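Local coordinates for AGR_C_4470p (Agrobacterium tumefaciens str. C58, PDB 2HQV), which is of unknown function but belongs to the ChuX/HutX family, which suggests a part in haem utilisation, at residues Gly62-Ala67 with Ala131-Asp136; Asp70-Ile75 with Asp127-Ile132; Ile85-Gln90 with Ala156-Phe161; Gly141-Ser146 with Gly173-Phe178. All blocks are in the same frame, centred on the assembly; numbering follows the deposited sequence.

From the N terminus, 62-67 comes first, and contact 1 closes its loop when the chain returns at 131-136, pairing the edge strand 64-68 with strand 129-139. Contact 2 starts just afterwards, at helix 72-79, and ends on that same returning strand, sharing Ala131 and Ile132 with contact 1; Ile75 touches Ala67 and Phe134. Contact 3 leaves from 85-90, inside both loops, and closes beyond them at 156-161, so it crosses contacts 1 and 2. Contact 4 opens at 141-146, after those two have closed, and crosses contact 3 to end on helix 172-185. Together they tie helices 72-79 and 172-185 to one antiparallel sheet. Contacts 1 and 4 meet through the Asp136-Arg143 salt bridge.

Contact 1. Residues Gly62-Ala67 with Ala131-Asp136; sequences GAAVSA and AITFVD
The Phe134 ring turns its edge to strand 64-67: Val65 O lies in the ring plane, 3.3 Å from Phe134 CD1, and Ala67 CB sits farther along the rim at CE1. Phe134 CG lies beside its own backbone N (chi1 -62°), on the amide's side, and Val65 O meets both ring edge and amide, taking the hydrogen bond from Phe134 N at 2.7 Å. The ring of Phe185, on helix 172-185, meets Phe134 with the planes about 25° apart, while Ile75 touches it from helix 72-79. In the fold this is antiparallel pairing at the border of the six-stranded sheet: strand 64-68 is outermost within the chain, and 129-139 is bonded along its other side to 142-151. Further rungs join Val65 N to Phe134 O (3.0 Å) and Ala67 N to Ile132 O (2.7 Å), and Asp136 N reaches Ala63 O at 2.8 Å, just before the strand begins. On the face away from Phe134, Ser66 and Thr133 form a non-hydrogen-bonded pair with their CA atoms only 4.0 Å apart. Here the side chains supply the bond instead, Ser66 OG to Thr133 OG1 at 2.7 Å. Thr133 CG2 packs against Ala64 CB (3.9 Å).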
loop_
_atom_site.group_PDB
_atom_site.type_symbol
_atom_site.label_atom_id
_atom_site.label_comp_id
_atom_site.label_asym_id
_atom_site.label_seq_id
_atom_site.Cartn_x
_atom_site.Cartn_y
_atom_site.Cartn_z
ATOM N N GLY A 62 -23.898 12.721 -7.028
ATOM C CA GLY A 62 -23.843 12.871 -5.586
ATOM C C GLY A 62 -23.086 11.771 -4.864
ATOM O O GLY A 62 -22.653 11.958 -3.727
ATOM N N ALA A 63 -22.923 10.626 -5.521
ATOM C CA ALA A 63 -22.221 9.493 -4.921
ATOM C C ALA A 63 -20.703 9.694 -4.914
ATOM O O ALA A 63 -19.997 9.110 -4.095
ATOM C CB ALA A 63 -22.580 8.209 -5.661
ATOM N N ALA A 64 -20.217 10.521 -5.832
ATOM C CA ALA A 64 -18.791 10.813 -5.939
ATOM C C ALA A 64 -18.602 12.315 -6.128
ATOM O O ALA A 64 -18.719 12.833 -7.236
ATOM C CB ALA A 64 -18.187 10.051 -7.113
ATOM N N VAL A 65 -18.324 13.012 -5.032
ATOM C CA VAL A 65 -18.132 14.455 -5.063
ATOM C C VAL A 65 -16.658 14.737 -4.830
ATOM O O VAL A 65 -16.107 14.342 -3.802
ATOM C CB VAL A 65 -18.959 15.151 -3.956
ATOM C CG1 VAL A 65 -18.772 16.663 -4.032
ATOM C CG2 VAL A 65 -20.429 14.785 -4.098
ATOM N N SER A 66 -16.028 15.417 -5.784
ATOM C CA SER A 66 -14.605 15.738 -5.691
ATOM C C SER A 66 -14.298 17.178 -5.290
ATOM O O SER A 66 -15.021 18.109 -5.644
ATOM C CB SER A 66 -13.914 15.456 -7.029
ATOM O OG SER A 66 -13.983 14.088 -7.376
ATOM N N ALA A 67 -13.208 17.339 -4.548
ATOM C CA ALA A 67 -12.734 18.641 -4.114
ATOM C C ALA A 67 -11.389 18.796 -4.814
ATOM O O ALA A 67 -10.761 17.799 -5.167
ATOM C CB ALA A 67 -12.542 18.663 -2.596
ATOM N N ALA A 131 -6.897 14.960 -6.949
ATOM C CA ALA A 131 -8.255 15.229 -6.506
ATOM C C ALA A 131 -8.543 14.467 -5.222
ATOM O O ALA A 131 -7.823 13.538 -4.865
ATOM C CB ALA A 131 -9.247 14.808 -7.594
ATOM N N ILE A 132 -9.590 14.878 -4.523
ATOM C CA ILE A 132 -10.006 14.221 -3.291
ATOM C C ILE A 132 -11.499 14.005 -3.495
ATOM O O ILE A 132 -12.267 14.965 -3.560
ATOM C CB ILE A 132 -9.745 15.119 -2.065
ATOM C CG1 ILE A 132 -8.243 15.413 -1.963
ATOM C CG2 ILE A 132 -10.241 14.424 -0.787
ATOM C CD1 ILE A 132 -7.892 16.499 -1.001
ATOM N N THR A 133 -11.899 12.744 -3.618
ATOM C CA THR A 133 -13.296 12.407 -3.878
ATOM C C THR A 133 -14.016 11.732 -2.723
ATOM O O THR A 133 -13.570 10.699 -2.214
ATOM C CB THR A 133 -13.404 11.475 -5.097
ATOM O OG1 THR A 133 -12.634 12.021 -6.175
ATOM C CG2 THR A 133 -14.871 11.313 -5.517
ATOM N N PHE A 134 -15.146 12.323 -2.337
ATOM C CA PHE A 134 -15.974 11.802 -1.260
ATOM C C PHE A 134 -16.947 10.816 -1.896
ATOM O O PHE A 134 -17.809 11.207 -2.688
ATOM C CB PHE A 134 -16.736 12.949 -0.578
ATOM C CG PHE A 134 -15.844 13.962 0.073
ATOM C CD1 PHE A 134 -15.133 14.882 -0.694
ATOM C CD2 PHE A 134 -15.692 13.979 1.456
ATOM C CE1 PHE A 134 -14.281 15.805 -0.094
ATOM C CE2 PHE A 134 -14.844 14.893 2.073
ATOM C CZ PHE A 134 -14.132 15.811 1.300
ATOM N N VAL A 135 -16.792 9.538 -1.555
ATOM C CA VAL A 135 -17.625 8.479 -2.114
ATOM C C VAL A 135 -18.669 8.000 -1.106
ATOM O O VAL A 135 -18.341 7.520 -0.026
ATOM C CB VAL A 135 -16.738 7.302 -2.573
ATOM C CG1 VAL A 135 -17.577 6.224 -3.244
ATOM C CG2 VAL A 135 -15.661 7.821 -3.530
ATOM N N ASP A 136 -19.934 8.150 -1.483
ATOM C CA ASP A 136 -21.065 7.781 -0.638
ATOM C C ASP A 136 -21.958 6.868 -1.479
ATOM O O ASP A 136 -22.761 7.342 -2.279
ATOM C CB ASP A 136 -21.820 9.060 -0.236
ATOM C CG ASP A 136 -23.042 8.789 0.626
ATOM O OD1 ASP A 136 -23.458 7.613 0.746
ATOM O OD2 ASP A 136 -23.591 9.769 1.184
#

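Contact 2. Residues Asp70-Ile75 with Asp127-Ile132; sequences DRFDAI and DNCAAI
Arg71, whose backbone C lies 4.1 Å from Ile132 CD1, makes the shortest polar bond of the group with its neighbour Asp70: NE to OD1 is 2.8 Å, nearly straight at 175°. This salt bridge lies in the guanidinium plane; the arginine's end leads away from the strand. What joins the two segments is apolar. Ile75 and Ile132 reach toward each other tip to tip, CD1 against CD1 at 3.6 Å. The same Ile132 methyl presses on the helix backbone, 3.6 Å from Phe72 CA, so it touches both the first helical turn and the end of the Ile75 side chain. The first turn of helix 72-79 thus lies against the six-stranded antiparallel sheet, with Ile75 N bonded back to Arg71 O at 2.9 Å. On the strand side, close to the start of strand 129-139, a classic beta bulge sets two residues, Ala130 and Ala131, against the single Met150 of strand 142-151. Before the bulge, Cys129 SG stands anti to its backbone N (chi1 -175°) and meets the edge of the Phe72 ring near its plane, SG to CD2 4.2 Å, a looser touch than the isoleucine pair. Phe72 also has aromatic neighbours: its ring is edge-to-face with Phe112 and meets that of Phe149. Phe149, on strand 142-151, touches Ile75 and Ile132 as well.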
loop_
_atom_site.group_PDB
_atom_site.type_symbol
_atom_site.label_atom_id
_atom_site.label_comp_id
_atom_site.label_asym_id
_atom_site.label_seq_id
_atom_site.Cartn_x
_atom_site.Cartn_y
_atom_site.Cartn_z
ATOM N N ASP A 70 -5.880 21.215 -3.943
ATOM C CA ASP A 70 -5.397 22.247 -3.033
ATOM C C ASP A 70 -6.102 22.235 -1.674
ATOM O O ASP A 70 -5.686 22.929 -0.754
ATOM C CB ASP A 70 -5.522 23.634 -3.676
ATOM C CG ASP A 70 -6.955 24.009 -3.989
ATOM O OD1 ASP A 70 -7.770 24.071 -3.048
ATOM O OD2 ASP A 70 -7.260 24.247 -5.176
ATOM N N ARG A 71 -7.166 21.448 -1.548
ATOM C CA ARG A 71 -7.892 21.341 -0.286
ATOM C C ARG A 71 -7.305 20.227 0.603
ATOM O O ARG A 71 -7.829 19.943 1.684
ATOM C CB ARG A 71 -9.379 21.063 -0.550
ATOM C CG ARG A 71 -10.170 22.245 -1.129
ATOM C CD ARG A 71 -10.085 23.477 -0.223
ATOM N NE ARG A 71 -8.871 24.252 -0.467
ATOM C CZ ARG A 71 -8.304 25.072 0.418
ATOM N NH1 ARG A 71 -8.828 25.231 1.626
ATOM N NH2 ARG A 71 -7.210 25.747 0.083
ATOM N N PHE A 72 -6.209 19.618 0.151
ATOM C CA PHE A 72 -5.558 18.524 0.880
ATOM C C PHE A 72 -5.405 18.791 2.381
ATOM O O PHE A 72 -5.941 18.048 3.204
ATOM C CB PHE A 72 -4.192 18.227 0.248
ATOM C CG PHE A 72 -3.495 17.003 0.808
ATOM C CD1 PHE A 72 -2.824 17.058 2.026
ATOM C CD2 PHE A 72 -3.489 15.808 0.096
ATOM C CE1 PHE A 72 -2.151 15.939 2.525
ATOM C CE2 PHE A 72 -2.822 14.683 0.581
ATOM C CZ PHE A 72 -2.152 14.748 1.797
ATOM N N ASP A 73 -4.680 19.850 2.731
ATOM C CA ASP A 73 -4.457 20.211 4.132
ATOM C C ASP A 73 -5.739 20.492 4.920
ATOM O O ASP A 73 -5.875 20.059 6.064
ATOM C CB ASP A 73 -3.540 21.436 4.207
ATOM C CG ASP A 73 -2.077 21.076 4.059
ATOM O OD1 ASP A 73 -1.741 20.265 3.174
ATOM O OD2 ASP A 73 -1.260 21.613 4.832
ATOM N N ALA A 74 -6.671 21.226 4.322
ATOM C CA ALA A 74 -7.920 21.551 5.008
ATOM C C ALA A 74 -8.722 20.289 5.307
ATOM O O ALA A 74 -9.283 20.131 6.398
ATOM C CB ALA A 74 -8.758 22.505 4.158
ATOM N N ILE A 75 -8.775 19.390 4.332
ATOM C CA ILE A 75 -9.520 18.152 4.495
ATOM C C ILE A 75 -8.866 17.238 5.524
ATOM O O ILE A 75 -9.554 16.648 6.362
ATOM C CB ILE A 75 -9.693 17.445 3.130
ATOM C CG1 ILE A 75 -10.626 18.295 2.251
ATOM C CG2 ILE A 75 -10.256 16.033 3.319
ATOM C CD1 ILE A 75 -10.765 17.821 0.802
ATOM N N ASP A 127 2.175 15.792 -3.164
ATOM C CA ASP A 127 2.254 16.470 -4.451
ATOM C C ASP A 127 1.759 15.618 -5.618
ATOM O O ASP A 127 1.681 16.093 -6.744
ATOM C CB ASP A 127 3.675 17.004 -4.700
ATOM C CG ASP A 127 4.681 15.918 -5.047
ATOM O OD1 ASP A 127 4.391 14.715 -4.891
ATOM O OD2 ASP A 127 5.791 16.288 -5.476
ATOM N N ASN A 128 1.401 14.370 -5.339
ATOM C CA ASN A 128 0.877 13.469 -6.373
ATOM C C ASN A 128 -0.652 13.542 -6.426
ATOM O O ASN A 128 -1.276 13.007 -7.341
ATOM C CB ASN A 128 1.259 12.014 -6.080
ATOM C CG ASN A 128 2.597 11.612 -6.680
ATOM O OD1 ASN A 128 2.938 10.424 -6.711
ATOM N ND2 ASN A 128 3.363 12.587 -7.151
ATOM N N CYS A 129 -1.251 14.193 -5.433
ATOM C CA CYS A 129 -2.706 14.282 -5.354
ATOM C C CYS A 129 -3.299 15.144 -6.461
ATOM O O CYS A 129 -2.899 16.298 -6.658
ATOM C CB CYS A 129 -3.127 14.819 -3.987
ATOM S SG CYS A 129 -4.917 14.843 -3.732
ATOM N N ALA A 130 -4.261 14.577 -7.180
ATOM C CA ALA A 130 -4.903 15.281 -8.282
ATOM C C ALA A 130 -6.323 15.681 -7.907
ATOM O O ALA A 130 -6.882 16.626 -8.464
ATOM C CB ALA A 130 -4.920 14.389 -9.524
ATOM N N ALA A 131 -6.897 14.960 -6.949
ATOM C CA ALA A 131 -8.255 15.229 -6.506
ATOM C C ALA A 131 -8.543 14.467 -5.222
ATOM O O ALA A 131 -7.823 13.538 -4.865
ATOM C CB ALA A 131 -9.247 14.808 -7.594
ATOM N N ILE A 132 -9.590 14.878 -4.523
ATOM C CA ILE A 132 -10.006 14.221 -3.291
ATOM C C ILE A 132 -11.499 14.005 -3.495
ATOM O O ILE A 132 -12.267 14.965 -3.560
ATOM C CB ILE A 132 -9.745 15.119 -2.065
ATOM C CG1 ILE A 132 -8.243 15.413 -1.963
ATOM C CG2 ILE A 132 -10.241 14.424 -0.787
ATOM C CD1 ILE A 132 -7.892 16.499 -1.001
#

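Contact 3. Residues Ile85-Gln90 with Ala156-Phe161; sequences ILMIVQ and AMFKIF
Selenomethionine Met87 sets its selenium beside the Phe158 ring, 4.7 Å from the centroid and 54° off the normal, an oblique Met-aromatic contact in which the two side chains cross at about a right angle. The methyl CE is modelled too close to Lys159 O, so the positions of both atoms are less sure. The Phe158 ring stacks on Phe149. Farther along this face, Ile85 CG1 rests on Ile160 CG2 at 3.7 Å. On the opposite face Ile88 CD1 meets Phe161 CD2 at 3.5 Å, the two side chains crossing at a slant.

The backbone behind these side chains fixes who meets whom. Leu86 and Phe161 form a hydrogen-bonded antiparallel pair, Phe161 N giving an almost straight bond to Leu86 O (2.8 Å, 177°), and Lys159 N bonds to Ile88 O at 3.0 Å. Past this last rung a water accepts from Gln90 N (2.9 Å) and reaches Met157 O. A second water links side-chain ends, donating to Gln90 OE1 (2.6 Å) and accepting from Lys159 NZ (3.0 Å). Trp148 adds a cation-pi contact to Lys159.

Both strands are interior to the six-stranded sheet, with 142-151 flanking 156-161 and 94-100 flanking 85-90. Leu96 of the second subunit packs on Met87 and Val89, and Ile94 of that subunit on Phe158, which brings this face into the dimer interface.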
loop_
_atom_site.group_PDB
_atom_site.type_symbol
_atom_site.label_atom_id
_atom_site.label_comp_id
_atom_site.label_asym_id
_atom_site.label_seq_id
_atom_site.Cartn_x
_atom_site.Cartn_y
_atom_site.Cartn_z
ATOM N N ILE A 85 -10.946 6.708 12.593
ATOM C CA ILE A 85 -11.445 6.345 11.273
ATOM C C ILE A 85 -10.747 5.064 10.814
ATOM O O ILE A 85 -10.041 4.422 11.590
ATOM C CB ILE A 85 -11.195 7.496 10.245
ATOM C CG1 ILE A 85 -9.736 7.976 10.294
ATOM C CG2 ILE A 85 -12.110 8.667 10.562
ATOM C CD1 ILE A 85 -8.696 6.981 9.763
ATOM N N LEU A 86 -10.954 4.671 9.564
ATOM C CA LEU A 86 -10.284 3.484 9.060
ATOM C C LEU A 86 -9.467 3.875 7.835
ATOM O O LEU A 86 -10.015 4.317 6.828
ATOM C CB LEU A 86 -11.291 2.390 8.688
ATOM C CG LEU A 86 -10.639 1.111 8.140
ATOM C CD1 LEU A 86 -9.756 0.495 9.215
ATOM C CD2 LEU A 86 -11.712 0.116 7.698
HETATM N N MSE A 87 -8.154 3.739 7.949
HETATM C CA MSE A 87 -7.245 4.057 6.862
HETATM C C MSE A 87 -7.027 2.805 6.022
HETATM O O MSE A 87 -6.745 1.734 6.559
HETATM C CB MSE A 87 -5.906 4.554 7.422
HETATM C CG MSE A 87 -4.726 4.332 6.485
HETATM SE SE MSE A 87 -4.593 5.515 4.929
HETATM C CE MSE A 87 -6.334 5.494 4.233
ATOM N N ILE A 88 -7.169 2.928 4.708
ATOM C CA ILE A 88 -6.969 1.774 3.839
ATOM C C ILE A 88 -6.075 2.059 2.635
ATOM O O ILE A 88 -6.287 3.016 1.893
ATOM C CB ILE A 88 -8.302 1.217 3.305
ATOM C CG1 ILE A 88 -9.213 0.828 4.470
ATOM C CG2 ILE A 88 -8.037 -0.017 2.428
ATOM C CD1 ILE A 88 -10.533 0.213 4.029
ATOM N N VAL A 89 -5.066 1.216 2.463
ATOM C CA VAL A 89 -4.141 1.317 1.346
ATOM C C VAL A 89 -4.262 -0.042 0.682
ATOM O O VAL A 89 -4.266 -1.064 1.369
ATOM C CB VAL A 89 -2.683 1.533 1.809
ATOM C CG1 VAL A 89 -1.718 1.314 0.634
ATOM C CG2 VAL A 89 -2.510 2.955 2.350
ATOM N N GLN A 90 -4.371 -0.056 -0.640
ATOM C CA GLN A 90 -4.518 -1.307 -1.373
ATOM C C GLN A 90 -3.660 -1.394 -2.630
ATOM O O GLN A 90 -3.538 -0.430 -3.380
ATOM C CB GLN A 90 -5.998 -1.518 -1.736
ATOM C CG GLN A 90 -6.244 -2.505 -2.877
ATOM C CD GLN A 90 -7.708 -2.890 -3.010
ATOM O OE1 GLN A 90 -8.598 -2.109 -2.678
ATOM N NE2 GLN A 90 -7.963 -4.096 -3.511
ATOM N N ALA A 156 -6.766 5.544 -6.500
ATOM C CA ALA A 156 -6.784 6.052 -5.132
ATOM C C ALA A 156 -5.423 5.829 -4.478
ATOM O O ALA A 156 -4.897 4.717 -4.500
ATOM C CB ALA A 156 -7.858 5.348 -4.328
HETATM N N MSE A 157 -4.855 6.893 -3.916
HETATM C CA MSE A 157 -3.571 6.817 -3.225
HETATM C C MSE A 157 -3.833 6.058 -1.920
HETATM O O MSE A 157 -3.071 5.177 -1.517
HETATM C CB MSE A 157 -3.066 8.231 -2.925
HETATM C CG MSE A 157 -2.775 9.058 -4.170
HETATM SE SE MSE A 157 -2.431 10.913 -3.712
HETATM C CE MSE A 157 -0.812 10.689 -2.691
ATOM N N PHE A 158 -4.939 6.409 -1.277
ATOM C CA PHE A 158 -5.376 5.769 -0.043
ATOM C C PHE A 158 -6.806 6.229 0.171
ATOM O O PHE A 158 -7.268 7.155 -0.507
ATOM C CB PHE A 158 -4.482 6.163 1.142
ATOM C CG PHE A 158 -4.521 7.627 1.485
ATOM C CD1 PHE A 158 -5.422 8.113 2.429
ATOM C CD2 PHE A 158 -3.662 8.522 0.856
ATOM C CE1 PHE A 158 -5.465 9.482 2.741
ATOM C CE2 PHE A 158 -3.696 9.881 1.156
ATOM C CZ PHE A 158 -4.600 10.362 2.099
ATOM N N LYS A 159 -7.504 5.586 1.102
ATOM C CA LYS A 159 -8.900 5.916 1.378
ATOM C C LYS A 159 -9.149 6.002 2.879
ATOM O O LYS A 159 -8.608 5.220 3.642
ATOM C CB LYS A 159 -9.816 4.826 0.805
ATOM C CG LYS A 159 -9.651 4.560 -0.680
ATOM C CD LYS A 159 -10.404 3.301 -1.116
ATOM C CE LYS A 159 -10.186 3.026 -2.609
ATOM N NZ LYS A 159 -10.888 1.795 -3.086
ATOM N N ILE A 160 -9.974 6.951 3.301
ATOM C CA ILE A 160 -10.309 7.083 4.714
ATOM C C ILE A 160 -11.799 6.742 4.804
ATOM O O ILE A 160 -12.632 7.412 4.190
ATOM C CB ILE A 160 -10.107 8.527 5.240
ATOM C CG1 ILE A 160 -8.665 8.992 5.011
ATOM C CG2 ILE A 160 -10.472 8.590 6.724
ATOM C CD1 ILE A 160 -7.605 8.164 5.738
ATOM N N PHE A 161 -12.122 5.696 5.553
ATOM C CA PHE A 161 -13.500 5.267 5.715
ATOM C C PHE A 161 -14.112 5.682 7.038
ATOM O O PHE A 161 -13.432 5.729 8.061
ATOM C CB PHE A 161 -13.598 3.743 5.603
ATOM C CG PHE A 161 -13.641 3.244 4.199
ATOM C CD1 PHE A 161 -14.856 2.945 3.596
ATOM C CD2 PHE A 161 -12.470 3.101 3.461
ATOM C CE1 PHE A 161 -14.911 2.511 2.273
ATOM C CE2 PHE A 161 -12.514 2.665 2.131
ATOM C CZ PHE A 161 -13.740 2.371 1.540
HETATM O O HOH W 1 -4.497 2.537 -1.956
HETATM O O HOH W 2 -9.240 -0.009 -1.324
#

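Contact 4. Residues Gly141-Ser146 with Gly173-Phe178; sequences GRRSCS and GQLAKF
Cys145 and Phe178 make the tight part of this contact. Cys145 CB stands over one face of the ring, 3.7 Å from the centroid and 15° off the normal, a CH-pi contact set toward the rim, while SG lies obliquely, 4.4 Å from the same centroid. At the edge of the ring, near its plane, Ser146 O comes within 3.5 Å of CE1. Cys145, Ser146 and Phe178 are buried, and SG also touches Leu175 CD1 at 3.7 Å, so the sulfur bridges two residues one helical turn apart.

The other end is more open, with Arg143 and Leu175 both partly exposed. Arg143 runs out extended from CG to NE and crosses Leu175 obliquely: CD1 lies over one guanidinium face, and NH1 is 3.6 Å from CD2. Cys145 SG also lies over a guanidinium face, offset toward the rim. The charge finds its partners elsewhere: NH2 forms salt bridges with Asp136 on the adjacent strand and Glu179 on the helix.

The axes of strand 142-146 and helix 173-178 pass 9.7 Å apart at 64°, and apart from Ser146 O side chains make the contact: helix 172-185 packed on an antiparallel sheet, an alpha+beta arrangement in this ChuX/HutX family member.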
loop_
_atom_site.group_PDB
_atom_site.type_symbol
_atom_site.label_atom_id
_atom_site.label_comp_id
_atom_site.label_asym_id
_atom_site.label_seq_id
_atom_site.Cartn_x
_atom_site.Cartn_y
_atom_site.Cartn_z
ATOM N N GLY A 141 -25.223 -4.059 -0.491
ATOM C CA GLY A 141 -26.364 -3.849 0.382
ATOM C C GLY A 141 -26.347 -2.630 1.315
ATOM O O GLY A 141 -27.389 -1.992 1.511
ATOM N N ARG A 142 -25.205 -2.303 1.923
ATOM C CA ARG A 142 -25.156 -1.133 2.819
ATOM C C ARG A 142 -24.354 0.112 2.425
ATOM O O ARG A 142 -23.338 0.049 1.740
ATOM C CB ARG A 142 -24.727 -1.558 4.245
ATOM N N ARG A 143 -24.833 1.252 2.904
ATOM C CA ARG A 143 -24.177 2.525 2.652
ATOM C C ARG A 143 -22.734 2.525 3.161
ATOM O O ARG A 143 -22.446 2.059 4.260
ATOM C CB ARG A 143 -24.950 3.649 3.330
ATOM C CG ARG A 143 -24.585 5.020 2.816
ATOM C CD ARG A 143 -25.102 6.088 3.744
ATOM N NE ARG A 143 -24.683 7.419 3.336
ATOM C CZ ARG A 143 -24.861 8.504 4.086
ATOM N NH1 ARG A 143 -25.445 8.422 5.283
ATOM N NH2 ARG A 143 -24.465 9.683 3.648
ATOM N N SER A 144 -21.839 3.059 2.340
ATOM C CA SER A 144 -20.427 3.158 2.662
ATOM C C SER A 144 -19.978 4.594 2.371
ATOM O O SER A 144 -20.276 5.149 1.308
ATOM C CB SER A 144 -19.636 2.174 1.792
ATOM O OG SER A 144 -18.240 2.407 1.843
ATOM N N CYS A 145 -19.277 5.198 3.321
ATOM C CA CYS A 145 -18.789 6.563 3.154
ATOM C C CYS A 145 -17.275 6.620 3.340
ATOM O O CYS A 145 -16.752 6.193 4.362
ATOM C CB CYS A 145 -19.476 7.486 4.158
ATOM S SG CYS A 145 -21.277 7.621 3.935
ATOM N N SER A 146 -16.576 7.164 2.351
ATOM C CA SER A 146 -15.121 7.249 2.427
ATOM C C SER A 146 -14.588 8.452 1.658
ATOM O O SER A 146 -15.291 9.055 0.839
ATOM C CB SER A 146 -14.498 5.958 1.879
ATOM O OG SER A 146 -14.982 5.673 0.574
ATOM N N GLY A 173 -21.949 10.486 14.892
ATOM C CA GLY A 173 -21.188 11.724 14.916
ATOM C C GLY A 173 -20.213 11.890 13.763
ATOM O O GLY A 173 -20.115 12.961 13.158
ATOM N N GLN A 174 -19.487 10.822 13.461
ATOM C CA GLN A 174 -18.504 10.840 12.381
ATOM C C GLN A 174 -19.190 11.003 11.030
ATOM O O GLN A 174 -18.767 11.803 10.199
ATOM C CB GLN A 174 -17.705 9.541 12.400
ATOM C CG GLN A 174 -16.413 9.597 11.617
ATOM C CD GLN A 174 -15.547 8.393 11.893
ATOM O OE1 GLN A 174 -15.701 7.353 11.263
ATOM N NE2 GLN A 174 -14.640 8.521 12.858
ATOM N N LEU A 175 -20.256 10.237 10.826
ATOM C CA LEU A 175 -21.026 10.288 9.587
ATOM C C LEU A 175 -21.506 11.704 9.302
ATOM O O LEU A 175 -21.403 12.180 8.176
ATOM C CB LEU A 175 -22.227 9.342 9.671
ATOM C CG LEU A 175 -23.171 9.344 8.464
ATOM C CD1 LEU A 175 -22.385 9.025 7.192
ATOM C CD2 LEU A 175 -24.283 8.323 8.681
ATOM N N ALA A 176 -22.034 12.373 10.326
ATOM C CA ALA A 176 -22.528 13.740 10.172
ATOM C C ALA A 176 -21.431 14.685 9.661
ATOM O O ALA A 176 -21.681 15.524 8.791
ATOM C CB ALA A 176 -23.086 14.252 11.507
ATOM N N LYS A 177 -20.220 14.547 10.199
ATOM C CA LYS A 177 -19.102 15.394 9.777
ATOM C C LYS A 177 -18.711 15.098 8.331
ATOM O O LYS A 177 -18.359 16.001 7.574
ATOM C CB LYS A 177 -17.892 15.182 10.697
ATOM C CG LYS A 177 -18.173 15.537 12.158
ATOM C CD LYS A 177 -16.958 15.316 13.037
ATOM C CE LYS A 177 -17.253 15.679 14.490
ATOM N NZ LYS A 177 -16.048 15.490 15.349
ATOM N N PHE A 178 -18.761 13.826 7.955
ATOM C CA PHE A 178 -18.439 13.429 6.586
ATOM C C PHE A 178 -19.445 14.088 5.628
ATOM O O PHE A 178 -19.067 14.774 4.674
ATOM C CB PHE A 178 -18.526 11.903 6.438
ATOM C CG PHE A 178 -18.535 11.434 5.006
ATOM C CD1 PHE A 178 -17.346 11.205 4.323
ATOM C CD2 PHE A 178 -19.738 11.265 4.326
ATOM C CE1 PHE A 178 -17.351 10.816 2.980
ATOM C CE2 PHE A 178 -19.751 10.876 2.979
ATOM C CZ PHE A 178 -18.550 10.651 2.309
#